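Local coordinates for protein cystathionine beta-lyases/cystathionine gamma-synthases (Corynebacterium glutamicum, PDB 5X5H) that probably catalyses the pyridoxal-phosphate-dependent condensation of O-succinyl-L-homoserine with L-cysteine to give L,L-cystathionine and succinate on the route to methionine, at residues A[217-222]-A[226-231]; A[92-95]-A[99-102]; A[85-90]-A[116-121]; A[64-69]-A[249-254]; A[270-275]-A[304-309]. All coordinates share one frame; numbering follows the deposited sequence.

Contact 1. Residues A[217-222]-A[226-231]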
# COMPACT_ATOMS: atom_id res chain seq x y z
N VAL A 217 -0.95 -22.69 5.87
CA VAL A 217 -1.12 -24.12 6.10
C VAL A 217 -1.83 -24.71 4.95
O VAL A 217 -2.87 -24.15 4.53
CB VAL A 217 -1.85 -24.41 7.38
CG1 VAL A 217 -1.96 -25.93 7.60
CG2 VAL A 217 -1.20 -23.78 8.58
N VAL A 218 -1.32 -25.84 4.41
CA VAL A 218 -1.97 -26.53 3.35
C VAL A 218 -2.27 -28.01 3.72
O VAL A 218 -1.55 -28.60 4.57
CB VAL A 218 -1.24 -26.49 2.03
CG1 VAL A 218 -1.02 -25.04 1.52
CG2 VAL A 218 0.06 -27.19 2.13
N THR A 219 -3.32 -28.57 3.13
CA THR A 219 -3.74 -29.93 3.40
C THR A 219 -4.60 -30.43 2.29
O THR A 219 -5.17 -29.66 1.57
CB THR A 219 -4.46 -29.91 4.72
OG1 THR A 219 -4.83 -31.28 5.16
CG2 THR A 219 -5.73 -29.15 4.77
N ASN A 220 -4.77 -31.77 2.26
CA ASN A 220 -5.82 -32.42 1.48
C ASN A 220 -6.98 -32.88 2.28
O ASN A 220 -7.97 -33.44 1.68
CB ASN A 220 -5.28 -33.54 0.59
CG ASN A 220 -4.39 -33.05 -0.53
OD1 ASN A 220 -3.21 -33.49 -0.70
ND2 ASN A 220 -4.96 -32.24 -1.32
N ASP A 221 -6.97 -32.66 3.59
CA ASP A 221 -8.08 -33.07 4.49
C ASP A 221 -9.12 -32.03 4.64
O ASP A 221 -8.90 -30.98 5.22
CB ASP A 221 -7.50 -33.51 5.81
CG ASP A 221 -8.54 -33.93 6.86
OD1 ASP A 221 -9.72 -33.80 6.70
OD2 ASP A 221 -8.09 -34.47 7.87
N GLN A 222 -10.30 -32.23 4.04
CA GLN A 222 -11.33 -31.21 4.09
C GLN A 222 -11.74 -30.85 5.51
O GLN A 222 -12.08 -29.71 5.75
CB GLN A 222 -12.57 -31.73 3.31
CG GLN A 222 -13.67 -30.71 3.04
CD GLN A 222 -14.78 -31.39 2.22
OE1 GLN A 222 -15.46 -32.32 2.70
NE2 GLN A 222 -14.92 -30.97 0.96
N GLU A 226 -11.78 -27.18 7.14
CA GLU A 226 -12.89 -26.56 7.88
C GLU A 226 -12.43 -26.02 9.24
O GLU A 226 -12.88 -24.96 9.65
CB GLU A 226 -14.04 -27.60 8.10
CG GLU A 226 -14.81 -27.90 6.84
CD GLU A 226 -15.67 -29.18 7.01
OE1 GLU A 226 -15.66 -29.91 8.05
OE2 GLU A 226 -16.23 -29.54 5.95
N GLU A 227 -11.62 -26.76 9.99
CA GLU A 227 -11.16 -26.32 11.31
C GLU A 227 -10.18 -25.12 11.11
O GLU A 227 -10.25 -24.20 11.92
CB GLU A 227 -10.44 -27.45 12.04
CG GLU A 227 -11.35 -28.64 12.44
CD GLU A 227 -12.60 -28.09 13.12
OE1 GLU A 227 -12.47 -27.34 14.13
OE2 GLU A 227 -13.71 -28.25 12.54
N LEU A 228 -9.34 -25.14 10.09
CA LEU A 228 -8.40 -23.95 9.82
C LEU A 228 -9.24 -22.74 9.54
O LEU A 228 -8.95 -21.67 10.05
CB LEU A 228 -7.47 -24.29 8.68
CG LEU A 228 -6.36 -25.31 9.02
CD1 LEU A 228 -5.78 -25.87 7.75
CD2 LEU A 228 -5.28 -24.64 9.86
N LEU A 229 -10.30 -22.88 8.73
CA LEU A 229 -11.19 -21.74 8.48
C LEU A 229 -11.90 -21.25 9.70
O LEU A 229 -11.99 -20.05 9.95
CB LEU A 229 -12.19 -22.15 7.37
CG LEU A 229 -13.26 -21.09 7.06
CD1 LEU A 229 -12.64 -19.84 6.51
CD2 LEU A 229 -14.24 -21.68 6.03
N PHE A 230 -12.41 -22.19 10.54
CA PHE A 230 -13.08 -21.87 11.76
C PHE A 230 -12.14 -21.08 12.63
O PHE A 230 -12.50 -20.04 13.20
CB PHE A 230 -13.53 -23.14 12.49
CG PHE A 230 -14.05 -22.87 13.87
CD1 PHE A 230 -15.36 -22.43 14.00
CD2 PHE A 230 -13.23 -22.87 15.00
CE1 PHE A 230 -15.86 -22.10 15.27
CE2 PHE A 230 -13.74 -22.53 16.26
CZ PHE A 230 -15.03 -22.12 16.36
N MET A 231 -10.89 -21.50 12.73
CA MET A 231 -9.98 -20.81 13.60
C MET A 231 -9.45 -19.48 13.03
O MET A 231 -9.21 -18.51 13.77
CB MET A 231 -8.76 -21.73 13.95
CG MET A 231 -9.14 -22.92 14.71
SD MET A 231 -9.74 -22.69 16.39
CE MET A 231 -8.19 -22.84 17.27
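Two torsions set up the apolar meeting of Val217 and Leu228: the valine holds CG1 anti to its nitrogen (chi1 -179°), which points that methyl at the helix, and the leucine keeps CG opposite its carbonyl carbon (chi1 -73°), which carries CD1 back to the strand. The two side chains meet at roughly a right angle, and CG1 of Val217 lies 3.8 Å from CD1 of Leu228. Thr219, two residues along the strand and therefore on the same face, adds a looser touch, with its CG2 4.4 Å from the same CD1 of Leu228. The methyl of the threonine thus faces the helix while its hydroxyl serves the turn into it. OG1 of Thr219 accepts from N of Asp221 at 3.0 Å in a nearly straight bond, the signature of an ST turn, and is also bonded to the carbonyl of His196. Asp221, the donor of that turn, also occupies the N-cap position, and the first helical turn closes with N of Glu226 bonded to O of Gln222 at 2.9 Å. CG of Glu226 comes within 3.5 Å of O of Gln222, and the amide and carboxylate planes of the pair are almost parallel, 11° apart, at the solvent-exposed start of the helix. Leu228 also packs on Ile92 of helix 82-93. A strand handing over to a capped helix through a short turn, with the helix folded onto the sheet face, is a recurrent alpha/beta element; here it belongs to the large domain of a fold-type I pyridoxal-phosphate enzyme, on strand 215-219 that runs against its sheet neighbours.

Contact 2. Residues A[92-95]-A[99-102]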
# COMPACT_ATOMS: atom_id res chain seq x y z
N ILE A 92 -5.72 -26.94 16.81
CA ILE A 92 -6.65 -27.85 16.13
C ILE A 92 -6.31 -29.31 16.49
O ILE A 92 -7.17 -30.11 16.83
CB ILE A 92 -6.60 -27.65 14.63
CG1 ILE A 92 -7.23 -26.29 14.32
CG2 ILE A 92 -7.31 -28.77 13.87
CD1 ILE A 92 -6.94 -25.84 12.93
N ILE A 93 -5.03 -29.66 16.43
CA ILE A 93 -4.60 -31.05 16.51
C ILE A 93 -4.53 -31.48 17.97
O ILE A 93 -4.78 -32.70 18.22
CB ILE A 93 -3.29 -31.22 15.78
CG1 ILE A 93 -3.50 -31.05 14.29
CG2 ILE A 93 -2.70 -32.66 15.99
CD1 ILE A 93 -2.29 -31.05 13.43
N LEU A 94 -4.18 -30.62 18.88
CA LEU A 94 -3.88 -31.00 20.28
C LEU A 94 -5.00 -30.44 21.17
O LEU A 94 -5.66 -29.39 20.87
CB LEU A 94 -2.62 -30.32 20.71
CG LEU A 94 -1.37 -30.69 19.90
CD1 LEU A 94 -0.23 -29.79 20.17
CD2 LEU A 94 -0.91 -32.13 20.09
N LYS A 95 -5.16 -31.10 22.31
CA LYS A 95 -5.89 -30.67 23.49
C LYS A 95 -5.16 -31.04 24.75
O LYS A 95 -4.18 -31.81 24.64
CB LYS A 95 -7.32 -31.37 23.46
CG LYS A 95 -8.19 -31.00 22.28
CD LYS A 95 -8.55 -29.50 22.28
CE LYS A 95 -9.24 -29.08 20.96
NZ LYS A 95 -8.39 -29.27 19.76
N HIS A 99 0.08 -35.34 23.35
CA HIS A 99 1.52 -35.31 23.21
C HIS A 99 1.99 -35.05 21.83
O HIS A 99 1.39 -35.46 20.84
CB HIS A 99 2.02 -36.73 23.74
CG HIS A 99 3.47 -37.00 23.63
ND1 HIS A 99 3.96 -37.83 22.67
CD2 HIS A 99 4.50 -36.65 24.44
CE1 HIS A 99 5.27 -37.92 22.84
NE2 HIS A 99 5.62 -37.25 23.90
N ILE A 100 3.09 -34.33 21.75
CA ILE A 100 3.83 -34.04 20.51
C ILE A 100 5.24 -34.69 20.47
O ILE A 100 5.96 -34.57 21.53
CB ILE A 100 4.12 -32.53 20.40
CG1 ILE A 100 2.96 -31.70 20.67
CG2 ILE A 100 4.76 -32.22 19.02
CD1 ILE A 100 3.33 -30.25 20.85
N VAL A 101 5.64 -35.24 19.38
CA VAL A 101 7.02 -35.62 19.10
C VAL A 101 7.61 -34.49 18.24
O VAL A 101 7.03 -34.17 17.16
CB VAL A 101 7.12 -36.96 18.41
CG1 VAL A 101 8.58 -37.30 18.09
CG2 VAL A 101 6.51 -38.06 19.29
N LEU A 102 8.71 -33.88 18.67
CA LEU A 102 9.41 -32.78 18.04
C LEU A 102 10.85 -33.15 17.81
O LEU A 102 11.42 -33.95 18.53
CB LEU A 102 9.39 -31.55 19.05
CG LEU A 102 10.13 -30.25 18.82
CD1 LEU A 102 9.28 -29.52 17.75
CD2 LEU A 102 10.36 -29.34 20.02
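The carbonyl oxygen of Leu94, whose side chain makes the contact, receives NZ of the next residue, Lys95, at 2.9 Å. The ammonium sits well above the carbonyl plane, not on a lone pair, at the end of a lysine chain that curls back on itself. NZ is shared with the carbonyl of Arg91, so the lysine ties together two oxygens at the C-terminal end of helix 82-93. Leu94, the first residue to leave helical geometry, turns its side chain toward the strand. Its CD1 lies 3.7 Å from CD1 of Ile100, and its CD2 is 3.9 Å from CG1 of Ile100, so both leucine methyls rest against the outer arm of the isoleucine. The two side chains meet crosswise, at about a right angle. Ile100 reaches across with CG1 beside its backbone N (chi1 -47°), and Val123 touches both residues. CD2 of Leu94 also approaches O of His99 at 4.1 Å. His99 leaves the backbone on the side away from the leucine, and its ND1 and NE2 bond to the hydroxyls of Thr144 and Thr126, on the two strands flanking strand 99-103. Here the packing of the first residue past a helix closes the helix-to-strand half of a beta-alpha-beta connection, from edge strand 75-79 through helix 82-93 to strand 99-103, parallel to it but with four strands between them in the sheet of the cofactor-binding domain.

Contact 3. Residues A[85-90]-A[116-121]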
# COMPACT_ATOMS: atom_id res chain seq x y z
N ALA A 85 0.33 -19.36 12.35
CA ALA A 85 -0.14 -20.55 11.62
C ALA A 85 0.18 -21.81 12.46
O ALA A 85 -0.60 -22.75 12.55
CB ALA A 85 0.53 -20.61 10.25
N THR A 86 1.39 -21.84 13.05
CA THR A 86 1.83 -22.99 13.89
C THR A 86 0.89 -23.06 15.09
O THR A 86 0.41 -24.16 15.44
CB THR A 86 3.28 -22.80 14.33
OG1 THR A 86 4.15 -22.78 13.15
CG2 THR A 86 3.78 -23.90 15.25
N ASP A 87 0.64 -21.96 15.76
CA ASP A 87 -0.23 -21.95 16.91
C ASP A 87 -1.62 -22.47 16.60
O ASP A 87 -2.19 -23.29 17.33
CB ASP A 87 -0.27 -20.53 17.43
CG ASP A 87 -1.16 -20.38 18.62
OD1 ASP A 87 -0.78 -20.93 19.71
OD2 ASP A 87 -2.23 -19.66 18.61
N ILE A 88 -2.19 -22.03 15.51
CA ILE A 88 -3.52 -22.51 15.09
C ILE A 88 -3.47 -23.98 14.80
O ILE A 88 -4.39 -24.72 15.26
CB ILE A 88 -4.00 -21.75 13.82
CG1 ILE A 88 -4.30 -20.27 14.12
CG2 ILE A 88 -5.26 -22.41 13.27
CD1 ILE A 88 -5.31 -20.00 15.20
N LEU A 89 -2.46 -24.50 14.08
CA LEU A 89 -2.44 -25.91 13.78
C LEU A 89 -2.30 -26.70 15.07
O LEU A 89 -2.99 -27.73 15.29
CB LEU A 89 -1.31 -26.22 12.75
CG LEU A 89 -1.26 -27.36 11.81
CD1 LEU A 89 -2.58 -27.76 11.24
CD2 LEU A 89 -0.08 -27.06 10.91
N PHE A 90 -1.51 -26.26 16.03
CA PHE A 90 -1.35 -26.88 17.31
C PHE A 90 -2.73 -26.98 18.00
O PHE A 90 -3.09 -27.99 18.65
CB PHE A 90 -0.38 -26.21 18.29
CG PHE A 90 1.09 -26.37 18.01
CD1 PHE A 90 1.63 -27.17 17.03
CD2 PHE A 90 1.94 -25.59 18.73
CE1 PHE A 90 3.04 -27.24 16.82
CE2 PHE A 90 3.32 -25.67 18.54
CZ PHE A 90 3.82 -26.51 17.62
N THR A 116 7.05 -23.18 26.43
CA THR A 116 6.54 -22.16 27.34
C THR A 116 5.04 -22.12 27.40
O THR A 116 4.43 -22.08 28.47
CB THR A 116 7.15 -20.76 26.99
OG1 THR A 116 8.56 -20.75 27.23
CG2 THR A 116 6.49 -19.67 27.83
N VAL A 117 4.37 -22.14 26.26
CA VAL A 117 2.95 -21.97 26.23
C VAL A 117 2.17 -23.26 26.31
O VAL A 117 1.34 -23.45 27.22
CB VAL A 117 2.52 -21.11 24.94
CG1 VAL A 117 1.00 -20.95 24.85
CG2 VAL A 117 3.24 -19.76 24.98
N PHE A 118 2.35 -24.21 25.38
CA PHE A 118 1.48 -25.34 25.34
C PHE A 118 1.63 -26.27 26.58
O PHE A 118 0.65 -26.88 27.00
CB PHE A 118 1.51 -26.08 24.01
CG PHE A 118 0.70 -25.40 22.95
CD1 PHE A 118 1.16 -24.24 22.39
CD2 PHE A 118 -0.60 -25.78 22.74
CE1 PHE A 118 0.40 -23.52 21.47
CE2 PHE A 118 -1.38 -25.11 21.79
CZ PHE A 118 -0.91 -23.95 21.24
N THR A 119 2.84 -26.34 27.16
CA THR A 119 2.96 -27.15 28.39
C THR A 119 2.16 -26.53 29.56
O THR A 119 1.59 -27.32 30.31
CB THR A 119 4.41 -27.28 28.86
OG1 THR A 119 4.89 -25.97 29.13
CG2 THR A 119 5.29 -27.95 27.88
N ALA A 120 1.94 -25.26 29.58
CA ALA A 120 1.11 -24.63 30.60
C ALA A 120 -0.36 -24.93 30.39
O ALA A 120 -1.19 -24.80 31.32
CB ALA A 120 1.40 -23.17 30.63
N TRP A 121 -0.71 -25.39 29.21
CA TRP A 121 -2.12 -25.74 28.84
C TRP A 121 -2.35 -27.29 28.81
O TRP A 121 -3.27 -27.76 28.19
CB TRP A 121 -2.46 -25.04 27.50
CG TRP A 121 -2.66 -23.58 27.68
CD1 TRP A 121 -1.69 -22.62 27.65
CD2 TRP A 121 -3.83 -22.94 28.13
NE1 TRP A 121 -2.20 -21.39 27.98
CE2 TRP A 121 -3.54 -21.55 28.25
CE3 TRP A 121 -5.16 -23.38 28.32
CZ2 TRP A 121 -4.50 -20.62 28.62
CZ3 TRP A 121 -6.14 -22.39 28.68
CH2 TRP A 121 -5.79 -21.08 28.87
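Phe90 and Phe118 are set edge to face, their planes 86° apart and their centroids 5.3 Å from each other. It is Phe90 that offers the edge: CD2 of Phe90 approaches CE1 of Phe118 at 3.8 Å, above the ring and displaced toward its rim. The stem of the same residue joins in, since CB of Phe90 lies over the face of Phe118, 4.1 Å from its centroid, as a CH-pi contact. Phe118 is thus covered on one face by both the beta carbon and the ring edge of a single residue. The remaining approach comes at the perimeter. OD1 of Asp87 lies in the plane of the Phe118 ring, 3.3 Å from CE1 of Phe118 and 3.4 Å from its CZ, where the positive hydrogens of the ring would be expected to suit a carboxylate oxygen. Asp87 extends its carboxylate that way with CG anti to the backbone nitrogen (chi1 179°). Its main polar partner is Arg91 of the second subunit, whose NH2 makes a salt bridge to OD1; OD2 pairs with Arg91 of its own chain. The ring edge thus lies beside an aspartate that pairs with Arg91 of both subunits. Within the chain, Thr86 CG2 rests on one face of Phe90, and Trp148 makes a further edge-to-face contact with that ring. A T-shaped aromatic pair of this sort joins two helices of the large alpha/beta domain, 82-93 and 108-118, which come before and after strand 99-103, and it does so beside the interface with the second subunit.

Contact 4. Residues A[64-69]-A[249-254]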
# COMPACT_ATOMS: atom_id res chain seq x y z
N GLU A 64 -3.99 -18.08 -0.85
CA GLU A 64 -4.22 -19.42 -0.29
C GLU A 64 -4.31 -20.46 -1.34
O GLU A 64 -3.67 -21.55 -1.31
CB GLU A 64 -5.55 -19.42 0.51
CG GLU A 64 -5.43 -18.63 1.79
CD GLU A 64 -6.73 -18.49 2.62
OE1 GLU A 64 -7.85 -18.73 2.03
OE2 GLU A 64 -6.66 -18.11 3.81
N GLN A 65 -5.06 -20.19 -2.41
CA GLN A 65 -5.27 -21.14 -3.49
C GLN A 65 -4.02 -21.37 -4.28
O GLN A 65 -3.77 -22.45 -4.81
CB GLN A 65 -6.44 -20.69 -4.37
CG GLN A 65 -7.77 -20.76 -3.64
CD GLN A 65 -8.19 -22.11 -3.25
OE1 GLN A 65 -8.27 -22.50 -2.06
NE2 GLN A 65 -8.34 -22.95 -4.27
N THR A 66 -3.17 -20.36 -4.42
CA THR A 66 -1.94 -20.43 -5.14
C THR A 66 -1.00 -21.38 -4.38
O THR A 66 -0.44 -22.31 -4.94
CB THR A 66 -1.28 -19.10 -5.38
OG1 THR A 66 -2.16 -18.17 -6.00
CG2 THR A 66 -0.09 -19.25 -6.29
N VAL A 67 -0.71 -21.10 -3.11
CA VAL A 67 0.19 -21.98 -2.37
C VAL A 67 -0.34 -23.43 -2.26
O VAL A 67 0.45 -24.39 -2.37
CB VAL A 67 0.54 -21.36 -1.02
CG1 VAL A 67 1.47 -22.32 -0.19
CG2 VAL A 67 1.23 -20.00 -1.19
N ALA A 68 -1.64 -23.57 -2.06
CA ALA A 68 -2.22 -24.90 -2.05
C ALA A 68 -1.84 -25.60 -3.37
O ALA A 68 -1.34 -26.80 -3.37
CB ALA A 68 -3.68 -24.83 -1.86
N ALA A 69 -2.04 -24.99 -4.53
CA ALA A 69 -1.77 -25.64 -5.80
C ALA A 69 -0.33 -26.03 -5.89
O ALA A 69 0.03 -27.14 -6.39
CB ALA A 69 -2.12 -24.72 -6.98
N ARG A 249 2.49 -11.60 -4.94
CA ARG A 249 3.34 -10.97 -5.94
C ARG A 249 4.76 -11.57 -5.96
O ARG A 249 5.30 -11.90 -6.96
CB ARG A 249 3.37 -9.45 -5.70
CG ARG A 249 4.18 -8.67 -6.79
CD ARG A 249 4.33 -7.23 -6.36
NE ARG A 249 4.60 -6.29 -7.39
CZ ARG A 249 5.77 -5.68 -7.70
NH1 ARG A 249 6.90 -6.07 -7.12
NH2 ARG A 249 5.76 -4.68 -8.51
N GLY A 250 5.29 -11.68 -4.73
CA GLY A 250 6.57 -12.31 -4.61
C GLY A 250 6.59 -13.72 -5.11
O GLY A 250 7.59 -14.21 -5.72
N LEU A 251 5.55 -14.49 -4.78
CA LEU A 251 5.46 -15.90 -5.16
C LEU A 251 5.53 -16.14 -6.69
O LEU A 251 5.99 -17.21 -7.14
CB LEU A 251 4.19 -16.47 -4.52
CG LEU A 251 3.84 -17.89 -4.77
CD1 LEU A 251 5.03 -18.85 -4.38
CD2 LEU A 251 2.56 -18.19 -4.04
N LYS A 252 5.15 -15.11 -7.45
CA LYS A 252 5.21 -15.25 -8.91
C LYS A 252 6.60 -15.49 -9.46
O LYS A 252 6.76 -15.96 -10.59
CB LYS A 252 4.53 -14.04 -9.57
CG LYS A 252 3.06 -13.90 -9.25
CD LYS A 252 2.45 -12.69 -9.94
CE LYS A 252 0.98 -12.62 -9.54
NZ LYS A 252 0.30 -11.45 -10.28
N THR A 253 7.65 -15.15 -8.69
CA THR A 253 9.05 -15.37 -9.09
C THR A 253 9.75 -16.47 -8.25
O THR A 253 10.96 -16.58 -8.35
CB THR A 253 9.88 -14.07 -9.02
OG1 THR A 253 9.83 -13.46 -7.72
CG2 THR A 253 9.39 -13.11 -10.07
N LEU A 254 9.01 -17.27 -7.51
CA LEU A 254 9.65 -18.28 -6.64
C LEU A 254 10.57 -19.22 -7.40
O LEU A 254 11.73 -19.41 -6.98
CB LEU A 254 8.63 -19.02 -5.81
CG LEU A 254 9.22 -20.14 -4.91
CD1 LEU A 254 10.20 -19.62 -3.87
CD2 LEU A 254 8.10 -20.87 -4.20
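Leu251 pushes a single methyl, CD2, between the side chains of two consecutive residues of helix 58-70. CD2 of Leu251 is 3.6 Å from CG2 of Thr66 and equally 3.6 Å from CG2 of Val67, so it beds into the shallow notch between them. Thr66 and Leu251 run past each other in opposite directions, whereas Val67 meets the leucine at a slant. The hydroxyl of Thr66 is bonded to the carbonyl of Ala62 one turn back, while CG2, anti to the backbone N, is turned to the leucine. Val67 uses its other flank on strand 215-219, where it packs on Leu216 and Val218. Helix 58-70 thus touches both the sheet of the large domain and the end of helix 241-251, in the layered alpha/beta fold of this pyridoxal-phosphate family. Beyond Leu251 the chain bends through a type I turn, residues 251 to 254, into the next helix. Here O of Gly250 is gripped by Thr253 twice, from its N at 3.1 Å and from OG1 at 3.1 Å, both on the same face of the carbonyl plane, and NH2 of Arg257 is a further donor. On the far side of helix 241-251, Arg249 forms a salt bridge through NE with Asp211 of the third subunit.

Contact 5. Residues A[270-275]-A[304-309]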
# COMPACT_ATOMS: atom_id res chain seq x y z
N GLU A 270 30.71 -25.09 -1.75
CA GLU A 270 31.95 -25.74 -2.28
C GLU A 270 33.07 -24.85 -1.88
O GLU A 270 34.15 -25.36 -1.39
CB GLU A 270 31.82 -25.84 -3.82
CG GLU A 270 33.05 -26.28 -4.59
CD GLU A 270 32.72 -26.31 -6.10
OE1 GLU A 270 32.69 -25.22 -6.73
OE2 GLU A 270 32.40 -27.43 -6.60
N PHE A 271 33.04 -23.53 -2.02
CA PHE A 271 34.18 -22.68 -1.67
C PHE A 271 34.46 -22.81 -0.16
O PHE A 271 35.63 -22.96 0.26
CB PHE A 271 33.87 -21.20 -1.98
CG PHE A 271 34.90 -20.30 -1.52
CD1 PHE A 271 36.14 -20.32 -2.15
CD2 PHE A 271 34.71 -19.41 -0.57
CE1 PHE A 271 37.16 -19.47 -1.69
CE2 PHE A 271 35.71 -18.56 -0.08
CZ PHE A 271 36.96 -18.59 -0.67
N LEU A 272 33.49 -22.80 0.72
CA LEU A 272 33.69 -22.89 2.16
C LEU A 272 34.33 -24.20 2.49
O LEU A 272 35.17 -24.22 3.43
CB LEU A 272 32.37 -22.67 2.98
CG LEU A 272 31.81 -21.29 2.93
CD1 LEU A 272 30.31 -21.37 3.28
CD2 LEU A 272 32.59 -20.32 3.83
N ASP A 273 33.98 -25.25 1.80
CA ASP A 273 34.49 -26.62 2.08
C ASP A 273 35.97 -26.71 1.73
O ASP A 273 36.60 -27.68 2.20
CB ASP A 273 33.70 -27.71 1.41
CG ASP A 273 33.36 -28.85 2.36
OD1 ASP A 273 33.52 -28.73 3.60
OD2 ASP A 273 32.85 -29.85 1.88
N SER A 274 36.52 -25.72 1.07
CA SER A 274 37.97 -25.76 0.71
C SER A 274 38.78 -24.96 1.67
O SER A 274 40.05 -24.86 1.51
CB SER A 274 38.12 -25.18 -0.70
OG SER A 274 38.00 -23.72 -0.68
N ARG A 275 38.21 -24.32 2.67
CA ARG A 275 38.93 -23.36 3.50
C ARG A 275 39.22 -23.91 4.89
O ARG A 275 38.37 -24.45 5.56
CB ARG A 275 38.07 -22.09 3.60
CG ARG A 275 38.00 -21.34 2.27
CD ARG A 275 39.27 -20.69 1.86
NE ARG A 275 39.70 -19.68 2.79
CZ ARG A 275 40.25 -18.49 2.50
NH1 ARG A 275 40.43 -18.07 1.26
NH2 ARG A 275 40.65 -17.75 3.49
N GLY A 304 18.87 -22.80 -0.59
CA GLY A 304 19.67 -21.62 -0.48
C GLY A 304 20.39 -21.32 0.83
O GLY A 304 21.08 -20.30 0.94
N MET A 305 20.17 -22.17 1.81
CA MET A 305 20.71 -21.96 3.16
C MET A 305 21.98 -22.77 3.32
O MET A 305 22.11 -23.87 2.84
CB MET A 305 19.71 -22.41 4.17
CG MET A 305 18.41 -21.60 4.20
SD MET A 305 18.51 -19.87 4.40
CE MET A 305 19.27 -19.82 6.03
N ILE A 306 22.94 -22.16 3.99
CA ILE A 306 24.22 -22.90 4.37
C ILE A 306 24.49 -22.49 5.82
O ILE A 306 24.44 -21.31 6.18
CB ILE A 306 25.36 -22.36 3.56
CG1 ILE A 306 25.13 -22.53 2.05
CG2 ILE A 306 26.69 -23.07 3.97
CD1 ILE A 306 26.18 -21.89 1.18
N SER A 307 24.88 -23.45 6.64
CA SER A 307 25.47 -23.14 7.93
C SER A 307 26.91 -23.59 7.98
O SER A 307 27.27 -24.50 7.25
CB SER A 307 24.66 -23.73 9.07
OG SER A 307 23.43 -22.94 9.23
N VAL A 308 27.66 -22.91 8.77
CA VAL A 308 29.15 -23.06 8.78
C VAL A 308 29.56 -23.06 10.24
O VAL A 308 29.20 -22.18 10.97
CB VAL A 308 29.77 -21.91 8.08
CG1 VAL A 308 31.29 -22.10 7.95
CG2 VAL A 308 29.17 -21.71 6.68
N ARG A 309 30.43 -24.02 10.59
CA ARG A 309 31.06 -24.03 11.91
C ARG A 309 32.51 -23.69 11.76
O ARG A 309 33.18 -24.29 10.94
CB ARG A 309 30.87 -25.36 12.58
CG ARG A 309 29.43 -25.77 12.86
CD ARG A 309 29.12 -27.01 13.67
NE ARG A 309 29.73 -26.85 14.98
CZ ARG A 309 29.88 -27.80 15.88
NH1 ARG A 309 29.29 -28.94 15.70
NH2 ARG A 309 30.53 -27.48 16.99
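Leu272, near the end of helix 254-273, faces Val308 in the extended strand 305-310, with 8.0 Å between their CA atoms and no backbone hydrogen bond joining the two segments. What joins them is one leucine methyl. CD1 of Leu272 lies 3.6 Å from CG2 of Val308 and 4.1 Å from CG2 of Ile306, and so bridges two residues whose side chains emerge from the same face of the strand. The leucine crosses Val308 at about a right angle and meets Ile306 more aslant. Its reach depends on chi1 of -68°, which sets CG opposite the carbonyl carbon and swings the branch down onto the sheet. Val308 answers with the methyl beside its backbone nitrogen, and Ile306 with its short branch, CG2, rather than the ethyl arm. Val281 of strand 278-282 and Val379 of helix 372-384 enlarge this apolar layer. Between Ile306 and Val308, Ser307 points to the other side of the sheet, where its hydroxyl bonds to the carbonyl of Pro155. Behind the leucine, O of Phe271 accepts from N of Ser274 at 3.0 Å and from OG of Ser274 at 2.7 Å, the latter in the carbonyl plane on a lone pair. The exposed serine thereby supplies a second donor to that carbonyl. Here a helix packs on one face of a sheet, in the alpha/beta C-terminal domain of a fold-type I pyridoxal-phosphate enzyme.

In the fold
Contacts 1 to 4 belong to the large cofactor-binding domain, whereas contact 5 lies in the C-terminal domain, its centre about 39 Å from that of contact 1. Contacts 2 and 3 share helix 82-93, with centres about 8 Å apart, and contacts 1 and 2 reach the same seven-stranded sheet. Contact 1 is the hub: its helix and strand touch residues of contacts 2, 3 and 4. Along the chain, contact 4 spans the longest stretch and encloses the first three, and helix 241-251 then leads into helix 254-273, which ends in contact 5. In the tetramer, contacts 1 to 3 reach the second subunit and contact 4 the third, whereas no other chain touches contact 5.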